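PDB 1YQF: hypothetical protein Lmaj011689 from Leishmania major, which is of unknown function but belongs to the MAM33 family of mitochondrial glycoproteins and is a sequence homologue of human p32. Local coordinates for residues L67-V78 against K168-V179. Sequence-based numbering, arbitrary orientation.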
loop_
_atom_site.group_PDB
_atom_site.type_symbol
_atom_site.label_atom_id
_atom_site.label_comp_id
_atom_site.label_asym_id
_atom_site.label_seq_id
_atom_site.Cartn_x
_atom_site.Cartn_y
_atom_site.Cartn_z
ATOM N N LEU A 67 6.877 -6.525 22.022
ATOM C CA LEU A 67 7.029 -7.389 23.183
ATOM C C LEU A 67 8.274 -8.220 22.935
ATOM O O LEU A 67 8.319 -8.986 21.980
ATOM C CB LEU A 67 5.816 -8.299 23.327
ATOM C CG LEU A 67 4.536 -7.607 23.787
ATOM C CD1 LEU A 67 3.326 -8.489 23.526
ATOM C CD2 LEU A 67 4.639 -7.267 25.259
ATOM N N THR A 68 9.286 -8.062 23.785
ATOM C CA THR A 68 10.553 -8.774 23.626
ATOM C C THR A 68 10.798 -9.765 24.758
ATOM O O THR A 68 10.414 -9.527 25.899
ATOM C CB THR A 68 11.726 -7.781 23.566
ATOM O OG1 THR A 68 11.790 -7.019 24.783
ATOM C CG2 THR A 68 11.513 -6.740 22.474
ATOM N N LYS A 69 11.462 -10.868 24.427
ATOM C CA LYS A 69 11.802 -11.908 25.398
ATOM C C LYS A 69 12.758 -12.921 24.767
ATOM O O LYS A 69 12.694 -13.170 23.566
ATOM C CB LYS A 69 10.531 -12.611 25.897
ATOM C CG LYS A 69 10.603 -14.135 25.993
ATOM C CD LYS A 69 9.237 -14.740 26.274
ATOM C CE LYS A 69 9.244 -16.254 26.111
ATOM N NZ LYS A 69 7.879 -16.845 26.204
ATOM N N SER A 70 13.628 -13.511 25.582
ATOM C CA SER A 70 14.526 -14.566 25.116
ATOM C C SER A 70 13.962 -15.942 25.459
ATOM O O SER A 70 13.263 -16.107 26.461
ATOM C CB SER A 70 15.914 -14.400 25.729
ATOM O OG SER A 70 16.574 -13.274 25.172
ATOM N N PHE A 71 14.274 -16.922 24.615
ATOM C CA PHE A 71 13.803 -18.293 24.788
ATOM C C PHE A 71 14.762 -19.267 24.104
ATOM O O PHE A 71 14.751 -19.390 22.878
ATOM C CB PHE A 71 12.395 -18.445 24.202
ATOM C CG PHE A 71 11.850 -19.847 24.284
ATOM C CD1 PHE A 71 11.190 -20.283 25.426
ATOM C CD2 PHE A 71 11.997 -20.731 23.220
ATOM C CE1 PHE A 71 10.688 -21.576 25.505
ATOM C CE2 PHE A 71 11.496 -22.021 23.294
ATOM C CZ PHE A 71 10.841 -22.445 24.437
ATOM N N GLU A 72 15.581 -19.954 24.901
ATOM C CA GLU A 72 16.534 -20.949 24.394
ATOM C C GLU A 72 17.530 -20.346 23.395
ATOM O O GLU A 72 17.808 -20.936 22.351
ATOM C CB GLU A 72 15.800 -22.141 23.747
ATOM C CG GLU A 72 14.559 -22.631 24.486
ATOM C CD GLU A 72 14.844 -23.208 25.863
ATOM O OE1 GLU A 72 16.026 -23.404 26.221
ATOM O OE2 GLU A 72 13.868 -23.475 26.597
ATOM N N GLY A 73 18.050 -19.161 23.714
ATOM C CA GLY A 73 18.999 -18.473 22.851
ATOM C C GLY A 73 18.384 -17.669 21.711
ATOM O O GLY A 73 19.077 -16.883 21.063
ATOM N N GLU A 74 17.090 -17.862 21.462
ATOM C CA GLU A 74 16.377 -17.144 20.407
ATOM C C GLU A 74 15.911 -15.777 20.908
ATOM O O GLU A 74 15.487 -15.646 22.050
ATOM C CB GLU A 74 15.153 -17.948 19.956
ATOM C CG GLU A 74 15.460 -19.333 19.404
ATOM C CD GLU A 74 14.222 -20.200 19.267
ATOM O OE1 GLU A 74 13.115 -19.725 19.598
ATOM O OE2 GLU A 74 14.356 -21.360 18.828
ATOM N N ASP A 75 15.986 -14.768 20.046
ATOM C CA ASP A 75 15.432 -13.449 20.345
ATOM C C ASP A 75 14.031 -13.345 19.753
ATOM O O ASP A 75 13.870 -13.307 18.538
ATOM C CB ASP A 75 16.327 -12.351 19.772
ATOM C CG ASP A 75 17.692 -12.311 20.428
ATOM O OD1 ASP A 75 17.925 -12.835 21.542
ATOM O OD2 ASP A 75 18.626 -11.730 19.832
ATOM N N LEU A 76 13.021 -13.309 20.620
ATOM C CA LEU A 76 11.630 -13.214 20.182
ATOM C C LEU A 76 11.134 -11.771 20.226
ATOM O O LEU A 76 11.451 -11.026 21.148
ATOM C CB LEU A 76 10.723 -14.095 21.042
ATOM C CG LEU A 76 11.141 -15.558 21.226
ATOM C CD1 LEU A 76 10.188 -16.252 22.188
ATOM C CD2 LEU A 76 11.180 -16.294 19.903
ATOM N N VAL A 77 10.362 -11.387 19.215
ATOM C CA VAL A 77 9.720 -10.077 19.178
ATOM C C VAL A 77 8.302 -10.233 18.645
ATOM O O VAL A 77 8.102 -10.790 17.575
ATOM C CB VAL A 77 10.493 -9.083 18.286
ATOM C CG1 VAL A 77 9.774 -7.741 18.219
ATOM C CG2 VAL A 77 11.919 -8.884 18.798
ATOM N N VAL A 78 7.321 -9.747 19.398
ATOM C CA VAL A 78 5.936 -9.704 18.943
ATOM C C VAL A 78 5.567 -8.239 18.766
ATOM O O VAL A 78 5.479 -7.492 19.736
ATOM C CB VAL A 78 4.979 -10.370 19.942
ATOM C CG1 VAL A 78 3.539 -10.294 19.438
ATOM C CG2 VAL A 78 5.387 -11.820 20.184
ATOM N N LYS A 168 4.657 -22.844 22.463
ATOM C CA LYS A 168 5.718 -23.149 23.426
ATOM C C LYS A 168 6.494 -21.894 23.816
ATOM O O LYS A 168 6.953 -21.768 24.948
ATOM C CB LYS A 168 6.696 -24.186 22.852
ATOM C CG LYS A 168 6.138 -25.606 22.719
ATOM C CD LYS A 168 7.214 -26.580 22.228
ATOM C CE LYS A 168 6.640 -27.965 21.938
ATOM N NZ LYS A 168 7.661 -28.905 21.390
ATOM N N ARG A 169 6.630 -20.969 22.867
ATOM C CA ARG A 169 7.374 -19.724 23.061
ATOM C C ARG A 169 6.562 -18.550 23.631
ATOM O O ARG A 169 7.014 -17.409 23.586
ATOM C CB ARG A 169 7.996 -19.307 21.728
ATOM C CG ARG A 169 9.139 -20.189 21.333
ATOM C CD ARG A 169 9.515 -20.107 19.867
ATOM N NE ARG A 169 10.637 -20.990 19.574
ATOM C CZ ARG A 169 10.584 -22.319 19.574
ATOM N NH1 ARG A 169 9.451 -22.966 19.842
ATOM N NH2 ARG A 169 11.677 -23.015 19.297
ATOM N N GLY A 170 5.379 -18.824 24.169
ATOM C CA GLY A 170 4.549 -17.781 24.757
ATOM C C GLY A 170 3.643 -17.054 23.776
ATOM O O GLY A 170 2.903 -16.156 24.177
ATOM N N VAL A 171 3.706 -17.433 22.499
ATOM C CA VAL A 171 2.836 -16.868 21.475
ATOM C C VAL A 171 1.560 -17.706 21.433
ATOM O O VAL A 171 1.444 -18.656 20.659
ATOM C CB VAL A 171 3.523 -16.848 20.096
ATOM C CG1 VAL A 171 2.633 -16.176 19.053
ATOM C CG2 VAL A 171 4.860 -16.134 20.183
ATOM N N ASP A 172 0.609 -17.332 22.283
ATOM C CA ASP A 172 -0.611 -18.112 22.496
ATOM C C ASP A 172 -1.828 -17.190 22.647
ATOM O O ASP A 172 -1.773 -16.022 22.263
ATOM C CB ASP A 172 -0.434 -19.022 23.725
ATOM C CG ASP A 172 0.057 -18.269 24.950
ATOM O OD1 ASP A 172 -0.276 -17.075 25.102
ATOM O OD2 ASP A 172 0.787 -18.796 25.819
ATOM N N GLU A 173 -2.925 -17.719 23.185
ATOM C CA GLU A 173 -4.144 -16.938 23.379
ATOM C C GLU A 173 -4.032 -15.923 24.517
ATOM O O GLU A 173 -4.724 -14.909 24.505
ATOM C CB GLU A 173 -5.332 -17.863 23.636
ATOM C CG GLU A 173 -5.671 -18.752 22.450
ATOM C CD GLU A 173 -7.007 -19.463 22.595
ATOM O OE1 GLU A 173 -7.710 -19.255 23.615
ATOM O OE2 GLU A 173 -7.361 -20.234 21.678
ATOM N N LYS A 174 -3.176 -16.202 25.497
ATOM C CA LYS A 174 -2.926 -15.261 26.593
ATOM C C LYS A 174 -2.193 -14.008 26.123
ATOM O O LYS A 174 -2.417 -12.923 26.655
ATOM C CB LYS A 174 -2.127 -15.932 27.716
ATOM C CG LYS A 174 -2.797 -17.164 28.319
ATOM C CD LYS A 174 -4.170 -16.843 28.910
ATOM C CE LYS A 174 -4.894 -18.103 29.362
ATOM N NZ LYS A 174 -5.022 -19.109 28.262
ATOM N N LEU A 175 -1.323 -14.164 25.126
ATOM C CA LEU A 175 -0.582 -13.038 24.570
ATOM C C LEU A 175 -1.529 -12.194 23.728
ATOM O O LEU A 175 -1.487 -10.968 23.775
ATOM C CB LEU A 175 0.599 -13.523 23.719
ATOM C CG LEU A 175 1.796 -12.575 23.585
ATOM C CD1 LEU A 175 2.877 -13.207 22.733
ATOM C CD2 LEU A 175 1.398 -11.243 22.986
ATOM N N GLY A 176 -2.389 -12.864 22.968
ATOM C CA GLY A 176 -3.353 -12.188 22.122
ATOM C C GLY A 176 -4.289 -11.301 22.917
ATOM O O GLY A 176 -4.511 -10.150 22.550
ATOM N N GLU A 177 -4.823 -11.841 24.010
ATOM C CA GLU A 177 -5.722 -11.109 24.897
ATOM C C GLU A 177 -5.022 -9.881 25.466
ATOM O O GLU A 177 -5.648 -8.840 25.641
ATOM C CB GLU A 177 -6.213 -12.014 26.034
ATOM C CG GLU A 177 -7.144 -11.342 27.035
ATOM C CD GLU A 177 -7.641 -12.303 28.100
ATOM O OE1 GLU A 177 -8.592 -13.065 27.818
ATOM O OE2 GLU A 177 -7.082 -12.301 29.220
ATOM N N PHE A 178 -3.726 -10.003 25.748
ATOM C CA PHE A 178 -2.938 -8.858 26.195
ATOM C C PHE A 178 -2.957 -7.763 25.136
ATOM O O PHE A 178 -3.307 -6.627 25.430
ATOM C CB PHE A 178 -1.489 -9.249 26.484
ATOM C CG PHE A 178 -0.582 -8.069 26.679
ATOM C CD1 PHE A 178 -0.587 -7.372 27.877
ATOM C CD2 PHE A 178 0.256 -7.638 25.658
ATOM C CE1 PHE A 178 0.242 -6.274 28.066
ATOM C CE2 PHE A 178 1.083 -6.536 25.836
ATOM C CZ PHE A 178 1.077 -5.854 27.040
ATOM N N VAL A 179 -2.577 -8.118 23.909
ATOM C CA VAL A 179 -2.516 -7.163 22.805
ATOM C C VAL A 179 -3.852 -6.446 22.622
ATOM O O VAL A 179 -3.883 -5.224 22.484
ATOM C CB VAL A 179 -2.113 -7.843 21.474
ATOM C CG1 VAL A 179 -2.226 -6.864 20.296
ATOM C CG2 VAL A 179 -0.697 -8.391 21.561
HETATM O O HOH W 1 7.430 -19.735 26.480
#
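A beta hairpin, strands 67-71 and 74-78 joined by a type I' turn, lays one face against the link between helices 156-168 and 173-202 and the first turns of the latter; at the link Arg-169 meets Phe-71 and Glu-74. The arginine shows how one residue can serve apolar and charged neighbours together. Its CG sits over the Phe-71 ring, 3.9 Å from the centroid, a CH-pi contact; farther out, Phe-71 CE2 lies above the guanidinium. Phe-71 is swung there by CG standing anti to the backbone N (chi1 178°). Glu-74 fixes the arginine's rotation side-on, its carboxylate nearly coplanar with the guanidinium, in a two-pronged salt bridge: Arg-169 NE donates to Glu-74 OE1 at 2.8 Å and Arg-169 NH2 to Glu-74 OE2 at 3.2 Å, the second nearly straight (174°), both on syn lone pairs. NH1 bonds Tyr-165 O, and NH2 also reaches Ser-23 of the second subunit. Lys-69 NZ, on a chain extended beyond CG, hydrogen-bonds Arg-169 O at 2.8 Å from well above the carbonyl plane; a water bridges NZ to Lys-168 O. Gly-170 closes a Schellman motif, and Asp-172 N-caps the following helix through OD1 to Leu-175 N. Farther along, Leu-175 CD1 meets Val-78 CG2 tip to tip at 3.8 Å, while Leu-67 CD1 presses on Leu-175 CD2 and Leu-67 CD2 lies 3.7 Å from Phe-178 CE2. A two-helix junction, Schellman end then N-cap, thus sits on an antiparallel sheet flanked by helices, an alpha+beta arrangement consistent with kinship to p32.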